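Local coordinates for protein Ufm1-specific protease (Caenorhabditis elegans, PDB 5EJJ) that is a thiol protease that recognises the ubiquitin-like modifier UFM1 and hydrolyses the peptide bond at its C-terminal glycine, releasing it from target proteins, at residues Leu498-Leu503 and Phe516-Pro521. Numbering follows the deposited sequence.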
loop_
_atom_site.group_PDB
_atom_site.type_symbol
_atom_site.label_atom_id
_atom_site.label_comp_id
_atom_site.label_asym_id
_atom_site.label_seq_id
_atom_site.Cartn_x
_atom_site.Cartn_y
_atom_site.Cartn_z
ATOM N N LEU A 498 -23.062 16.556 -18.453
ATOM C CA LEU A 498 -22.013 16.454 -17.439
ATOM C C LEU A 498 -21.334 15.087 -17.349
ATOM O O LEU A 498 -21.850 14.088 -17.835
ATOM C CB LEU A 498 -22.589 16.837 -16.075
ATOM C CG LEU A 498 -22.965 18.315 -15.993
ATOM C CD1 LEU A 498 -23.640 18.651 -14.670
ATOM C CD2 LEU A 498 -21.714 19.174 -16.222
ATOM N N ALA A 499 -20.161 15.061 -16.721
ATOM C CA ALA A 499 -19.419 13.818 -16.513
ATOM C C ALA A 499 -19.025 13.681 -15.049
ATOM O O ALA A 499 -18.522 14.635 -14.449
ATOM C CB ALA A 499 -18.176 13.777 -17.401
ATOM N N HIS A 500 -19.274 12.504 -14.474
ATOM C CA HIS A 500 -18.881 12.209 -13.092
ATOM C C HIS A 500 -18.109 10.877 -13.005
ATOM O O HIS A 500 -18.155 10.047 -13.927
ATOM C CB HIS A 500 -20.108 12.147 -12.171
ATOM C CG HIS A 500 -20.840 13.451 -12.024
ATOM N ND1 HIS A 500 -20.411 14.621 -12.598
ATOM C CD2 HIS A 500 -21.975 13.752 -11.347
ATOM C CE1 HIS A 500 -21.253 15.598 -12.290
ATOM N NE2 HIS A 500 -22.204 15.097 -11.530
ATOM N N THR A 501 -17.395 10.675 -11.898
ATOM C CA THR A 501 -16.776 9.381 -11.637
ATOM C C THR A 501 -17.527 8.662 -10.517
ATOM O O THR A 501 -17.847 9.266 -9.492
ATOM C CB THR A 501 -15.299 9.514 -11.258
ATOM O OG1 THR A 501 -14.713 10.620 -11.958
ATOM C CG2 THR A 501 -14.560 8.241 -11.620
ATOM N N ILE A 502 -17.830 7.382 -10.723
ATOM C CA ILE A 502 -18.500 6.585 -9.695
ATOM C C ILE A 502 -17.524 5.642 -8.975
ATOM O O ILE A 502 -16.912 4.760 -9.584
ATOM C CB ILE A 502 -19.691 5.784 -10.265
ATOM C CG1 ILE A 502 -20.811 6.728 -10.698
ATOM C CG2 ILE A 502 -20.230 4.801 -9.230
ATOM C CD1 ILE A 502 -22.007 6.013 -11.319
ATOM N N LEU A 503 -17.390 5.842 -7.668
ATOM C CA LEU A 503 -16.443 5.095 -6.850
ATOM C C LEU A 503 -17.063 3.895 -6.143
ATOM O O LEU A 503 -16.358 2.967 -5.753
ATOM C CB LEU A 503 -15.801 6.026 -5.828
ATOM C CG LEU A 503 -14.984 7.123 -6.500
ATOM C CD1 LEU A 503 -14.430 8.074 -5.472
ATOM C CD2 LEU A 503 -13.879 6.499 -7.316
ATOM N N PHE A 516 -25.175 6.124 -4.475
ATOM C CA PHE A 516 -24.010 6.123 -5.359
ATOM C C PHE A 516 -22.887 7.007 -4.824
ATOM O O PHE A 516 -23.121 8.168 -4.467
ATOM C CB PHE A 516 -24.406 6.614 -6.750
ATOM C CG PHE A 516 -25.304 5.676 -7.499
ATOM C CD1 PHE A 516 -24.776 4.710 -8.339
ATOM C CD2 PHE A 516 -26.674 5.766 -7.376
ATOM C CE1 PHE A 516 -25.599 3.844 -9.037
ATOM C CE2 PHE A 516 -27.500 4.906 -8.072
ATOM C CZ PHE A 516 -26.961 3.941 -8.900
ATOM N N LEU A 517 -21.670 6.463 -4.780
ATOM C CA LEU A 517 -20.505 7.230 -4.328
ATOM C C LEU A 517 -19.886 8.018 -5.482
ATOM O O LEU A 517 -19.284 7.451 -6.393
ATOM C CB LEU A 517 -19.467 6.332 -3.646
ATOM C CG LEU A 517 -18.218 7.045 -3.102
ATOM C CD1 LEU A 517 -18.553 8.310 -2.328
ATOM C CD2 LEU A 517 -17.417 6.104 -2.229
ATOM N N VAL A 518 -20.041 9.338 -5.430
ATOM C CA VAL A 518 -19.688 10.182 -6.561
ATOM C C VAL A 518 -18.558 11.154 -6.275
ATOM O O VAL A 518 -18.610 11.943 -5.328
ATOM C CB VAL A 518 -20.899 10.984 -7.067
ATOM C CG1 VAL A 518 -20.511 11.773 -8.310
ATOM C CG2 VAL A 518 -22.072 10.054 -7.346
ATOM N N LEU A 519 -17.540 11.076 -7.122
ATOM C CA LEU A 519 -16.450 12.026 -7.122
ATOM C C LEU A 519 -16.685 12.986 -8.295
ATOM O O LEU A 519 -16.648 12.584 -9.469
ATOM C CB LEU A 519 -15.111 11.291 -7.232
ATOM C CG LEU A 519 -13.825 12.102 -7.070
ATOM C CD1 LEU A 519 -13.696 12.676 -5.673
ATOM C CD2 LEU A 519 -12.620 11.252 -7.416
ATOM N N ASP A 520 -16.940 14.250 -7.950
ATOM C CA ASP A 520 -17.381 15.294 -8.883
ATOM C C ASP A 520 -16.213 16.086 -9.456
ATOM O O ASP A 520 -15.565 16.843 -8.741
ATOM C CB ASP A 520 -18.344 16.248 -8.161
ATOM C CG ASP A 520 -19.019 17.236 -9.098
ATOM O OD1 ASP A 520 -18.306 17.976 -9.810
ATOM O OD2 ASP A 520 -20.273 17.274 -9.114
ATOM N N PRO A 521 -15.970 15.939 -10.764
ATOM C CA PRO A 521 -14.795 16.495 -11.450
ATOM C C PRO A 521 -14.775 18.008 -11.516
ATOM O O PRO A 521 -13.757 18.569 -11.922
ATOM C CB PRO A 521 -14.911 15.924 -12.869
ATOM C CG PRO A 521 -15.814 14.733 -12.731
ATOM C CD PRO A 521 -16.789 15.108 -11.660
#
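The parts 499-503 and 516-519 of the two antiparallel strands of a beta hairpin are tied tightly at one end and more loosely at the other. Thr-501 and Leu-519 form a hydrogen-bonded pair: Thr-501 N gives to Leu-519 O (3.2 Å), and Leu-519 N to Thr-501 O (3.0 Å). Leu-503 N adds a third bond, to Leu-517 O at 2.8 Å, nearly straight (166°) and in the carbonyl plane. Beside this ladder Leu-503 lays CD1 against Leu-519 CB (3.7 Å) and CB against Leu-517 CG, while Thr-501 OG1 turns to Ser-400. On the face of the sheet that holds Val-518 and Ile-502, Val-518 CG1, anti to its backbone N (chi1 -176°), packs obliquely on the His-500 ring. Past the Thr-501/Leu-519 pair, near exposed Leu-498, no further backbone bond joins the two segments; Pro-521, Asp-520 and the His-500 ring make the contact. There Pro-521 CG sits 3.2 Å from Ala-499 O, which also accepts the bond from His-500 ND1 (2.6 Å), a donor above the carbonyl plane. The carboxylate of Asp-520 covers one face of the His-500 ring, the planes 43° apart, while its OD1 is hydrogen-bonded to His-522 ND1. An alanine at His-500 would remove the ring and its bond to Ala-499 O, and would probably loosen the packing beside Asp-520 and Val-518. With Asp-520 and His-522 here and Cys-396 next to Ala-499, the hairpin carries part of the probable Cys-His-Asp catalytic site of a papain-like (clan CA) C78 peptidase.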